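Local coordinates for protein lantibiotic dehydratase (Microbispora corallina, PDB 5EHK) that probably dehydrates serine and threonine residues of a precursor peptide in a tRNA-dependent manner during biosynthesis of the lantibiotic NAI-107, at residues A94-S99 and Q344-L349; T164-R169 and T340-G345; P100-L105 and R123-A128; L327-A332 and T356-P361; D133-M136 and P142-L145. All coordinates share one frame; numbering follows the deposited sequence.

Interaction 1 of 5, residues A94-S99 and Q344-L349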
# COMPACT_ATOMS: atom_id res chain seq x y z
N ALA A 94 -12.69 18.15 -45.07
CA ALA A 94 -12.27 17.54 -43.82
C ALA A 94 -12.91 18.26 -42.63
O ALA A 94 -13.37 17.61 -41.69
CB ALA A 94 -10.74 17.55 -43.70
N VAL A 95 -12.94 19.58 -42.67
CA VAL A 95 -13.48 20.35 -41.55
C VAL A 95 -15.01 20.23 -41.48
O VAL A 95 -15.59 20.27 -40.40
CB VAL A 95 -12.98 21.83 -41.54
CG1 VAL A 95 -13.66 22.63 -40.44
CG2 VAL A 95 -11.48 21.87 -41.33
N GLU A 96 -15.66 20.06 -42.63
CA GLU A 96 -17.10 19.81 -42.67
C GLU A 96 -17.46 18.47 -42.00
O GLU A 96 -18.59 18.27 -41.53
CB GLU A 96 -17.61 19.79 -44.13
CG GLU A 96 -18.58 20.91 -44.46
CD GLU A 96 -18.26 21.60 -45.79
OE1 GLU A 96 -17.86 20.91 -46.76
OE2 GLU A 96 -18.41 22.84 -45.85
N LEU A 97 -16.48 17.58 -41.94
CA LEU A 97 -16.67 16.26 -41.40
C LEU A 97 -16.30 16.19 -39.91
O LEU A 97 -17.04 15.62 -39.12
CB LEU A 97 -15.82 15.29 -42.19
CG LEU A 97 -16.00 13.82 -41.90
CD1 LEU A 97 -17.45 13.43 -42.12
CD2 LEU A 97 -15.10 13.04 -42.81
N ALA A 98 -15.18 16.80 -39.53
CA ALA A 98 -14.68 16.72 -38.16
C ALA A 98 -15.38 17.69 -37.22
O ALA A 98 -15.56 17.41 -36.03
CB ALA A 98 -13.16 16.92 -38.09
N SER A 99 -15.75 18.84 -37.75
CA SER A 99 -16.36 19.87 -36.92
C SER A 99 -17.36 20.67 -37.75
O SER A 99 -17.02 21.72 -38.28
CB SER A 99 -15.28 20.79 -36.35
OG SER A 99 -15.85 21.88 -35.66
N GLN A 344 -13.33 16.96 -53.40
CA GLN A 344 -14.28 16.99 -54.51
C GLN A 344 -15.70 16.52 -54.18
O GLN A 344 -16.63 16.75 -54.95
CB GLN A 344 -13.74 16.16 -55.67
CG GLN A 344 -12.27 16.37 -55.94
CD GLN A 344 -12.03 17.20 -57.18
OE1 GLN A 344 -11.27 16.79 -58.07
NE2 GLN A 344 -12.67 18.37 -57.25
N GLY A 345 -15.87 15.79 -53.09
CA GLY A 345 -17.19 15.28 -52.75
C GLY A 345 -17.95 16.07 -51.70
O GLY A 345 -18.79 15.49 -51.01
N ARG A 346 -17.67 17.36 -51.58
CA ARG A 346 -18.36 18.17 -50.59
C ARG A 346 -19.87 18.20 -50.80
O ARG A 346 -20.63 18.43 -49.86
CB ARG A 346 -17.82 19.60 -50.53
CG ARG A 346 -16.41 19.72 -50.00
CD ARG A 346 -15.94 21.16 -50.05
NE ARG A 346 -16.61 22.00 -49.06
CZ ARG A 346 -16.35 23.30 -48.88
NH1 ARG A 346 -15.46 23.91 -49.65
NH2 ARG A 346 -17.00 23.99 -47.96
N ARG A 347 -20.33 17.93 -52.02
CA ARG A 347 -21.76 17.98 -52.25
C ARG A 347 -22.37 16.64 -51.87
O ARG A 347 -23.40 16.59 -51.20
CB ARG A 347 -22.10 18.36 -53.69
CG ARG A 347 -23.61 18.50 -53.91
CD ARG A 347 -23.95 18.96 -55.32
NE ARG A 347 -23.49 18.02 -56.34
CZ ARG A 347 -24.14 16.92 -56.69
NH1 ARG A 347 -25.29 16.62 -56.11
NH2 ARG A 347 -23.65 16.13 -57.63
N GLU A 348 -21.71 15.55 -52.27
CA GLU A 348 -22.13 14.20 -51.88
C GLU A 348 -22.16 13.98 -50.35
O GLU A 348 -23.01 13.25 -49.84
CB GLU A 348 -21.23 13.14 -52.53
CG GLU A 348 -21.53 12.88 -53.99
CD GLU A 348 -20.91 13.91 -54.92
OE1 GLU A 348 -20.21 14.83 -54.42
OE2 GLU A 348 -21.12 13.79 -56.15
N LEU A 349 -21.22 14.62 -49.65
CA LEU A 349 -21.10 14.49 -48.20
C LEU A 349 -22.27 15.15 -47.46
O LEU A 349 -22.84 14.56 -46.53
CB LEU A 349 -19.76 15.05 -47.72
CG LEU A 349 -19.43 15.00 -46.22
CD1 LEU A 349 -19.63 13.59 -45.68
CD2 LEU A 349 -18.00 15.44 -46.00
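The guanidinium of Arg-346 is met along its edge, near its plane, by the carboxylate of Glu-96, while the Arg-346 side chain also touches Met-92 and Glu-93. The grip is side-on and two-pronged: NE of Arg-346 gives its hydrogen to OE1 of Glu-96 at 2.8 Å, and NH2 of Arg-346 reaches OE2 of Glu-96, also at 2.8 Å. OE1 uses its syn lone pair and OE2 is approached on the syn side as well, slightly out of the carboxylate plane. The two planes are inclined by 33°. Arg-346 arrives there through a bend at chi3 (71°), which swings NE and NH2 across the end of the glutamate chain; the two chains cross at about a right angle. Beside this pair Leu-97 CD1 touches Leu-349 CD1 at 4.2 Å, with Val-368 and Leu-366 of strand 366-379 flanking the two leucines. Helix 92-98 is thus joined near its C-terminal end to the first turn of helix 346-359. Two separate N-H···O bonds, one to each carboxylate oxygen, fix both the distance and the rotation of the ion pair, and the opposite charges probably stabilise each other's ionised forms.

Interaction 2 of 5, residues T164-R169 and T340-G345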
# COMPACT_ATOMS: atom_id res chain seq x y z
N THR A 164 -1.63 10.69 -55.55
CA THR A 164 -2.63 11.69 -55.21
C THR A 164 -4.06 11.13 -55.26
O THR A 164 -5.01 11.82 -54.90
CB THR A 164 -2.55 12.91 -56.15
OG1 THR A 164 -2.97 14.09 -55.44
CG2 THR A 164 -3.44 12.70 -57.39
N GLY A 165 -4.19 9.89 -55.72
CA GLY A 165 -5.51 9.28 -55.85
C GLY A 165 -6.09 8.67 -54.58
O GLY A 165 -6.43 7.49 -54.55
N HIS A 166 -6.25 9.48 -53.54
CA HIS A 166 -6.74 9.01 -52.24
C HIS A 166 -8.22 8.67 -52.29
O HIS A 166 -9.02 9.41 -52.86
CB HIS A 166 -6.48 10.06 -51.16
CG HIS A 166 -5.08 10.57 -51.13
ND1 HIS A 166 -3.99 9.76 -51.33
CD2 HIS A 166 -4.59 11.82 -50.95
CE1 HIS A 166 -2.88 10.48 -51.26
NE2 HIS A 166 -3.23 11.74 -51.04
N ARG A 167 -8.57 7.54 -51.68
CA ARG A 167 -9.95 7.07 -51.63
C ARG A 167 -10.49 6.89 -50.22
O ARG A 167 -9.79 6.47 -49.30
CB ARG A 167 -10.03 5.72 -52.33
CG ARG A 167 -9.86 5.79 -53.82
CD ARG A 167 -10.91 6.69 -54.43
NE ARG A 167 -11.35 6.09 -55.69
CZ ARG A 167 -12.28 5.14 -55.76
NH1 ARG A 167 -12.85 4.68 -54.66
NH2 ARG A 167 -12.62 4.63 -56.94
N THR A 168 -11.77 7.19 -50.09
CA THR A 168 -12.48 7.18 -48.82
C THR A 168 -13.31 5.92 -48.70
O THR A 168 -13.77 5.38 -49.71
CB THR A 168 -13.37 8.43 -48.73
OG1 THR A 168 -12.58 9.54 -48.27
CG2 THR A 168 -14.46 8.24 -47.74
N ARG A 169 -13.44 5.37 -47.49
CA ARG A 169 -14.53 4.43 -47.21
C ARG A 169 -15.39 5.05 -46.12
O ARG A 169 -14.85 5.46 -45.09
CB ARG A 169 -14.03 3.10 -46.69
CG ARG A 169 -15.14 2.36 -45.99
CD ARG A 169 -14.77 0.94 -45.72
NE ARG A 169 -13.82 0.91 -44.63
CZ ARG A 169 -13.06 -0.14 -44.31
NH1 ARG A 169 -13.13 -1.25 -45.03
NH2 ARG A 169 -12.22 -0.05 -43.30
N THR A 340 -16.09 9.48 -55.03
CA THR A 340 -15.57 10.83 -55.12
C THR A 340 -14.10 10.95 -54.69
O THR A 340 -13.59 10.08 -53.98
CB THR A 340 -16.46 11.76 -54.26
OG1 THR A 340 -16.93 12.85 -55.05
CG2 THR A 340 -15.70 12.28 -53.06
N ALA A 341 -13.43 12.01 -55.13
CA ALA A 341 -12.04 12.28 -54.78
C ALA A 341 -11.94 13.28 -53.62
O ALA A 341 -12.95 13.78 -53.12
CB ALA A 341 -11.29 12.79 -55.99
N VAL A 342 -10.72 13.54 -53.17
CA VAL A 342 -10.48 14.31 -51.95
C VAL A 342 -10.66 15.80 -52.20
O VAL A 342 -9.96 16.36 -53.02
CB VAL A 342 -9.05 14.08 -51.48
CG1 VAL A 342 -8.96 14.31 -49.97
CG2 VAL A 342 -8.63 12.67 -51.83
N GLY A 343 -11.57 16.45 -51.48
CA GLY A 343 -11.86 17.86 -51.69
C GLY A 343 -13.01 18.04 -52.68
O GLY A 343 -13.65 19.10 -52.74
N GLN A 344 -13.33 16.96 -53.40
CA GLN A 344 -14.28 16.99 -54.51
C GLN A 344 -15.70 16.52 -54.18
O GLN A 344 -16.63 16.75 -54.95
CB GLN A 344 -13.74 16.16 -55.67
CG GLN A 344 -12.27 16.37 -55.94
CD GLN A 344 -12.03 17.20 -57.18
OE1 GLN A 344 -11.27 16.79 -58.07
NE2 GLN A 344 -12.67 18.37 -57.25
N GLY A 345 -15.87 15.79 -53.09
CA GLY A 345 -17.19 15.28 -52.75
C GLY A 345 -17.95 16.07 -51.70
O GLY A 345 -18.79 15.49 -51.01
O HOH W 1 -13.81 8.59 -52.03
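A water links the two backbones, accepting from Thr-168 N at 3.1 Å and donating to Thr-340 O; no direct hydrogen bond joins these two segments. It thereby bridges the start of strand 167-172 to the loop between helices 318-339 and 346-359. The direct contact is van der Waals. CG2 of Val-342 comes in at the root of His-166, 3.4 Å from His-166 CB and just as near His-166 O, and it stays oblique to the imidazole. With CG1 of Val-342 anti to the backbone N (chi1 -154°), CG2 falls anti to the carbonyl carbon. The ring itself is held from elsewhere: its ND1 is hydrogen-bonded to Asp-373 N of strand 366-379, and Thr-164 O lies above one of its faces, toward the rim. Gly-165, between Thr-164 and His-166, is the centre of an inverse gamma turn. At the margin Arg-167 CD approaches Thr-340 O at 4.3 Å. Backbone bonds from Arg-167 to Arg-371 and from Arg-169 to Asp-369 continue the segment into its sheet. What results is the connection of a helical hairpin lying, partly through water, against the beginning of a strand paired antiparallel with 366-379.

Interaction 3 of 5, residues P100-L105 and R123-A128; sequences PSLAGL and RRAALA
Leu-102 and Leu-105, one turn apart on helix 100-110, meet Ala-125 and Ala-128, likewise one turn apart on helix 119-138, in a contact made of apolar side chains and one backbone carbonyl. Ala-125 is shared: its CB lies 3.7 Å from Leu-105 CD1 and 3.9 Å from Leu-102 CD1. Leu-102 divides its two methyls between neighbouring turns, for while CD1 goes to Ala-125, CD2 rests on Ala-128 CB at 4.0 Å. Both leucines carry CG anti to the backbone N (chi1 176° in Leu-102), which extends the branched ends across to the alanines.

Against the backbone, Leu-102 CD1 lies 3.6 Å from Ala-125 O, a van der Waals contact of a methyl with a helix carbonyl. Small alanine side chains on one partner face leucines on the other; the axes of the two segments pass 10.6 Å apart, a gap that the leucines span.

A polar bond at the helix start lies beside the contact: Ser-99 OG, at the N-cap of helix 100-110, accepts from Leu-102 N. Outside the pair, Leu-102 also touches Val-95 and Tyr-132, and Leu-127, elsewhere on helix 119-138, packs on helix 743-755. The two helices follow each other in the chain and are steeply inclined, with 118° between the directions of the segments, so the arrangement is a helix-loop-helix unit with a leucine-alanine interface in the N-terminal part of the dehydratase.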
# COMPACT_ATOMS: atom_id res chain seq x y z
N PRO A 100 -18.60 20.16 -37.88
CA PRO A 100 -19.59 20.93 -38.65
C PRO A 100 -19.74 22.35 -38.11
O PRO A 100 -19.93 23.26 -38.90
CB PRO A 100 -20.88 20.11 -38.50
CG PRO A 100 -20.66 19.20 -37.34
CD PRO A 100 -19.17 18.90 -37.37
N SER A 101 -19.63 22.52 -36.80
CA SER A 101 -19.73 23.86 -36.21
C SER A 101 -18.68 24.83 -36.75
O SER A 101 -19.00 25.98 -37.07
CB SER A 101 -19.62 23.79 -34.68
OG SER A 101 -18.29 23.53 -34.28
N LEU A 102 -17.43 24.38 -36.84
CA LEU A 102 -16.37 25.23 -37.36
C LEU A 102 -16.59 25.46 -38.84
O LEU A 102 -16.28 26.53 -39.37
CB LEU A 102 -14.99 24.60 -37.13
CG LEU A 102 -13.80 25.36 -37.72
CD1 LEU A 102 -13.70 26.75 -37.11
CD2 LEU A 102 -12.50 24.60 -37.49
N ALA A 103 -17.15 24.45 -39.50
CA ALA A 103 -17.43 24.52 -40.92
C ALA A 103 -18.50 25.57 -41.18
O ALA A 103 -18.50 26.22 -42.23
CB ALA A 103 -17.87 23.16 -41.45
N GLY A 104 -19.40 25.74 -40.22
CA GLY A 104 -20.43 26.74 -40.37
C GLY A 104 -19.83 28.14 -40.38
O GLY A 104 -20.15 28.96 -41.24
N LEU A 105 -18.91 28.38 -39.46
CA LEU A 105 -18.27 29.69 -39.38
C LEU A 105 -17.50 30.01 -40.66
O LEU A 105 -17.52 31.15 -41.14
CB LEU A 105 -17.38 29.76 -38.14
CG LEU A 105 -16.71 31.10 -37.85
CD1 LEU A 105 -16.62 31.33 -36.36
CD2 LEU A 105 -15.34 31.15 -38.49
N ARG A 123 -10.76 34.58 -32.85
CA ARG A 123 -9.46 34.11 -32.46
C ARG A 123 -9.59 32.70 -31.93
O ARG A 123 -8.62 31.95 -31.89
CB ARG A 123 -8.87 35.05 -31.40
CG ARG A 123 -7.40 34.83 -31.08
CD ARG A 123 -6.80 36.01 -30.32
NE ARG A 123 -5.38 35.83 -30.03
CZ ARG A 123 -4.40 36.04 -30.91
NH1 ARG A 123 -4.69 36.43 -32.14
NH2 ARG A 123 -3.13 35.85 -30.55
N ARG A 124 -10.82 32.33 -31.56
CA ARG A 124 -11.06 30.99 -31.05
C ARG A 124 -11.14 30.02 -32.22
O ARG A 124 -10.52 28.96 -32.20
CB ARG A 124 -12.35 30.94 -30.22
CG ARG A 124 -12.60 29.62 -29.49
CD ARG A 124 -13.88 29.67 -28.66
NE ARG A 124 -15.07 29.83 -29.49
CZ ARG A 124 -16.28 30.16 -29.03
NH1 ARG A 124 -16.47 30.40 -27.74
NH2 ARG A 124 -17.30 30.27 -29.87
N ALA A 125 -11.90 30.40 -33.24
CA ALA A 125 -12.12 29.58 -34.43
C ALA A 125 -10.90 29.41 -35.33
O ALA A 125 -10.70 28.36 -35.92
CB ALA A 125 -13.27 30.14 -35.24
N ALA A 126 -10.11 30.47 -35.45
CA ALA A 126 -8.88 30.41 -36.22
C ALA A 126 -7.90 29.37 -35.64
O ALA A 126 -7.33 28.57 -36.39
CB ALA A 126 -8.24 31.76 -36.29
N LEU A 127 -7.74 29.35 -34.32
CA LEU A 127 -6.86 28.38 -33.67
C LEU A 127 -7.33 26.94 -33.90
O LEU A 127 -6.52 26.03 -34.10
CB LEU A 127 -6.69 28.67 -32.18
CG LEU A 127 -5.86 29.89 -31.78
CD1 LEU A 127 -5.72 29.98 -30.27
CD2 LEU A 127 -4.49 29.85 -32.45
N ALA A 128 -8.64 26.74 -33.84
CA ALA A 128 -9.22 25.45 -34.16
C ALA A 128 -8.87 25.04 -35.58
O ALA A 128 -8.45 23.91 -35.83
CB ALA A 128 -10.73 25.50 -33.99

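Interaction 4 of 5, residues L327-A332 and T356-P361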
# COMPACT_ATOMS: atom_id res chain seq x y z
N LEU A 327 -32.49 3.65 -44.69
CA LEU A 327 -31.15 3.17 -44.37
C LEU A 327 -30.41 2.74 -45.63
O LEU A 327 -29.23 3.02 -45.77
CB LEU A 327 -31.20 2.01 -43.36
CG LEU A 327 -31.51 2.34 -41.89
CD1 LEU A 327 -31.75 1.08 -41.09
CD2 LEU A 327 -30.38 3.15 -41.27
N ARG A 328 -31.12 2.09 -46.55
CA ARG A 328 -30.53 1.70 -47.83
C ARG A 328 -30.12 2.92 -48.65
O ARG A 328 -29.26 2.82 -49.53
CB ARG A 328 -31.53 0.87 -48.65
CG ARG A 328 -32.01 -0.38 -47.95
CD ARG A 328 -32.85 -1.24 -48.87
NE ARG A 328 -33.46 -2.33 -48.12
CZ ARG A 328 -34.37 -3.16 -48.62
NH1 ARG A 328 -34.78 -3.03 -49.87
NH2 ARG A 328 -34.87 -4.11 -47.85
N GLU A 329 -30.75 4.06 -48.38
CA GLU A 329 -30.43 5.28 -49.09
C GLU A 329 -29.07 5.76 -48.61
O GLU A 329 -28.22 6.18 -49.41
CB GLU A 329 -31.47 6.37 -48.82
CG GLU A 329 -31.43 7.51 -49.87
CD GLU A 329 -32.47 8.61 -49.64
OE1 GLU A 329 -33.63 8.30 -49.30
OE2 GLU A 329 -32.10 9.79 -49.79
N VAL A 330 -28.86 5.65 -47.30
CA VAL A 330 -27.61 6.08 -46.69
C VAL A 330 -26.50 5.18 -47.17
O VAL A 330 -25.39 5.64 -47.46
CB VAL A 330 -27.70 6.02 -45.17
CG1 VAL A 330 -26.31 6.11 -44.56
CG2 VAL A 330 -28.62 7.14 -44.66
N ASP A 331 -26.80 3.90 -47.30
CA ASP A 331 -25.85 2.97 -47.86
C ASP A 331 -25.46 3.44 -49.26
O ASP A 331 -24.28 3.59 -49.58
CB ASP A 331 -26.45 1.57 -47.93
CG ASP A 331 -25.44 0.53 -48.34
OD1 ASP A 331 -24.42 0.39 -47.63
OD2 ASP A 331 -25.66 -0.14 -49.39
N ALA A 332 -26.47 3.71 -50.09
CA ALA A 332 -26.25 4.11 -51.47
C ALA A 332 -25.42 5.40 -51.57
O ALA A 332 -24.50 5.49 -52.39
CB ALA A 332 -27.58 4.27 -52.19
N THR A 356 -28.94 10.57 -43.58
CA THR A 356 -28.84 9.99 -42.26
C THR A 356 -29.70 10.75 -41.24
O THR A 356 -30.20 10.16 -40.29
CB THR A 356 -27.37 9.95 -41.74
OG1 THR A 356 -26.91 11.28 -41.44
CG2 THR A 356 -26.45 9.30 -42.78
N ARG A 357 -29.83 12.06 -41.43
CA ARG A 357 -30.63 12.89 -40.53
C ARG A 357 -32.12 12.58 -40.64
O ARG A 357 -32.89 12.84 -39.71
CB ARG A 357 -30.39 14.39 -40.79
CG ARG A 357 -29.01 14.88 -40.41
CD ARG A 357 -28.90 16.39 -40.52
NE ARG A 357 -29.83 17.07 -39.61
CZ ARG A 357 -29.59 17.31 -38.32
NH1 ARG A 357 -28.44 16.93 -37.77
NH2 ARG A 357 -30.50 17.93 -37.58
N ARG A 358 -32.52 12.06 -41.80
CA ARG A 358 -33.90 11.66 -42.01
C ARG A 358 -34.22 10.48 -41.12
O ARG A 358 -35.22 10.46 -40.40
CB ARG A 358 -34.16 11.34 -43.49
CG ARG A 358 -34.98 12.42 -44.21
CD ARG A 358 -35.03 12.19 -45.70
NE ARG A 358 -33.80 12.59 -46.38
CZ ARG A 358 -33.27 11.93 -47.41
NH1 ARG A 358 -33.86 10.83 -47.87
NH2 ARG A 358 -32.14 12.37 -47.97
N VAL A 359 -33.33 9.49 -41.16
CA VAL A 359 -33.39 8.33 -40.29
C VAL A 359 -33.40 8.76 -38.84
O VAL A 359 -34.26 8.34 -38.07
CB VAL A 359 -32.17 7.44 -40.51
CG1 VAL A 359 -32.03 6.42 -39.39
CG2 VAL A 359 -32.24 6.78 -41.88
N HIS A 360 -32.46 9.64 -38.50
CA HIS A 360 -32.35 10.18 -37.14
C HIS A 360 -31.23 11.22 -37.12
O HIS A 360 -30.10 10.94 -37.55
CB HIS A 360 -32.01 9.07 -36.14
CG HIS A 360 -31.77 9.57 -34.75
ND1 HIS A 360 -32.69 10.32 -34.05
CD2 HIS A 360 -30.69 9.45 -33.93
CE1 HIS A 360 -32.20 10.63 -32.86
NE2 HIS A 360 -30.98 10.12 -32.77
N PRO A 361 -31.53 12.42 -36.60
CA PRO A 361 -30.53 13.49 -36.56
C PRO A 361 -29.46 13.20 -35.52
O PRO A 361 -29.78 13.19 -34.33
CB PRO A 361 -31.35 14.72 -36.17
CG PRO A 361 -32.55 14.18 -35.47
CD PRO A 361 -32.85 12.88 -36.14
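The last turn of helix 346-359 packs against the middle of helix 318-339 in a helical hairpin, with Val-330 facing Thr-356 and Leu-327 facing Val-359. CG2 of Val-330 meets CG2 of Thr-356 at 3.6 Å. The threonine keeps that methyl anti to its own carbonyl carbon while OG1 (chi1 71°) sits between N and C and bonds back to Ile-353 O, so the apolar branch is the one presented to the valine. One turn back along helix 318-339, Leu-327 CD2 lies 4.1 Å from both CG1 and CG2 of Val-359. The pairing runs backwards in number, earlier residues of one helix against later ones of the other, as an antiparallel hairpin requires; Trp-176 of helix 174-185 covers Leu-327, Val-330 and Val-359, and its NE1 bonds to Thr-356 O and His-360 O.

Beside the apolar pairs lies a salt bridge. Arg-358 grips Glu-329 end-on, both nitrogens going to a single oxygen: NH1 to Glu-329 OE2 at 2.8 Å, and NH2 to the same OE2 at 3.2 Å and a more bent 136°. They come from one face of the carboxylate, whose plane is turned 43° from the guanidinium. Glu-329 OE2 also pairs with Arg-333 NH2, which gathers two arginines round that oxygen and probably favours the ionised carboxylate.

Interaction 5 of 5, residues D133-M136 and P142-L145; sequences DIRM and PFGL
Phe-143 sets CD2 over the middle of one face of the Arg-135 guanidinium, 3.5 Å above its plane, with CZ of Arg-135 3.6 Å from Phe-143 CD2. The approach is by CD2, with CG and CB of Phe-143 close behind: the two planes are inclined by 48°, and the arginine lies obliquely to the ring rather than flat on it. NE of Arg-135 is also near the root of the phenylalanine, at 3.8 Å from Phe-143 CB. Met-136 makes the second contact, its terminal CE against Leu-145 O, the backbone carbonyl rather than the leucine side chain.

Both helix residues reach out with stretched chains. Arg-135 places CG anti to its backbone N (chi1 -162°) and stays extended as far as NE, so the guanidinium leaves the helix and crosses the phenylalanine at about a right angle; Met-136 is extended in the same way, carrying CE to the carbonyl. Next to them Phe-146 is touched by both Arg-135 and Met-136, and Arg-139 brings a like charge close to Arg-135, which probably adds some repulsion.

Leu-145 turns its side chain to helix 92-98, lying on Glu-93, Ala-94 and Leu-97. The loop leading into strand 147-155 folds back along the C-terminal part of helix 119-138, and Ile-134 on another side of the same helix packs on helix 743-755 and strand 735-739.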
# COMPACT_ATOMS: atom_id res chain seq x y z
N ASP A 133 -5.32 22.29 -39.85
CA ASP A 133 -4.44 22.48 -40.99
C ASP A 133 -3.16 21.70 -40.72
O ASP A 133 -2.83 20.76 -41.46
CB ASP A 133 -4.12 23.98 -41.14
CG ASP A 133 -3.42 24.34 -42.47
OD1 ASP A 133 -2.64 23.52 -43.02
OD2 ASP A 133 -3.66 25.47 -42.96
N ILE A 134 -2.48 22.06 -39.64
CA ILE A 134 -1.28 21.38 -39.17
C ILE A 134 -1.47 19.87 -39.17
O ILE A 134 -0.58 19.13 -39.60
CB ILE A 134 -0.94 21.82 -37.75
CG1 ILE A 134 -0.58 23.30 -37.75
CG2 ILE A 134 0.22 21.01 -37.18
CD1 ILE A 134 -0.09 23.82 -36.45
N ARG A 135 -2.64 19.42 -38.71
CA ARG A 135 -2.91 17.99 -38.65
C ARG A 135 -2.86 17.39 -40.03
O ARG A 135 -2.20 16.38 -40.24
CB ARG A 135 -4.27 17.68 -38.06
CG ARG A 135 -4.36 16.24 -37.62
CD ARG A 135 -5.77 15.70 -37.61
NE ARG A 135 -5.80 14.47 -36.83
CZ ARG A 135 -6.12 14.41 -35.54
NH1 ARG A 135 -6.51 15.51 -34.90
NH2 ARG A 135 -6.09 13.25 -34.91
N MET A 136 -3.56 18.03 -40.96
CA MET A 136 -3.74 17.51 -42.32
C MET A 136 -2.42 17.36 -43.04
O MET A 136 -2.28 16.56 -43.99
CB MET A 136 -4.66 18.42 -43.12
CG MET A 136 -5.14 17.77 -44.40
SD MET A 136 -6.52 18.64 -45.16
CE MET A 136 -7.30 17.26 -46.02
N PRO A 142 -4.45 8.04 -38.33
CA PRO A 142 -5.58 7.95 -39.27
C PRO A 142 -6.83 8.49 -38.62
O PRO A 142 -7.35 7.90 -37.68
CB PRO A 142 -5.70 6.45 -39.54
CG PRO A 142 -4.33 5.93 -39.37
CD PRO A 142 -3.76 6.74 -38.20
N PHE A 143 -7.26 9.65 -39.09
CA PHE A 143 -8.45 10.30 -38.57
C PHE A 143 -9.54 10.30 -39.66
O PHE A 143 -9.93 9.23 -40.14
CB PHE A 143 -8.14 11.70 -38.01
CG PHE A 143 -9.26 12.29 -37.21
CD1 PHE A 143 -10.30 11.48 -36.74
CD2 PHE A 143 -9.31 13.64 -36.95
CE1 PHE A 143 -11.36 12.00 -36.01
CE2 PHE A 143 -10.37 14.19 -36.22
CZ PHE A 143 -11.39 13.36 -35.75
N GLY A 144 -10.06 11.46 -40.05
CA GLY A 144 -11.16 11.48 -41.00
C GLY A 144 -10.66 11.61 -42.42
O GLY A 144 -10.29 10.62 -43.06
N LEU A 145 -10.62 12.84 -42.92
CA LEU A 145 -9.97 13.13 -44.19
C LEU A 145 -8.60 13.78 -44.00
O LEU A 145 -8.01 14.30 -44.94
CB LEU A 145 -10.84 14.03 -45.06
CG LEU A 145 -12.07 13.34 -45.62
CD1 LEU A 145 -13.21 14.34 -45.76
CD2 LEU A 145 -11.71 12.70 -46.95

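In the fold
From the N terminus, helix 92-98 opens the longest loop, which interaction 1 closes at the start of helix 346-359. Nested inside it, interaction 3 joins helices 100-110 and 119-138, and interaction 5 then folds the following loop onto the end of helix 119-138; the two are in series. Interaction 2 opens at the strand 167-172 and ends on a segment that overlaps that of interaction 1 at Gln-344 and Gly-345. Interaction 4 opens within both these loops and closes beyond them, so it crosses interactions 1 and 2. Leu-145 of interaction 5 touches Leu-97 and Thr-168, bringing interactions 1, 2 and 5 together between helix 92-98, strand 167-172 and the loop before strand 147-155.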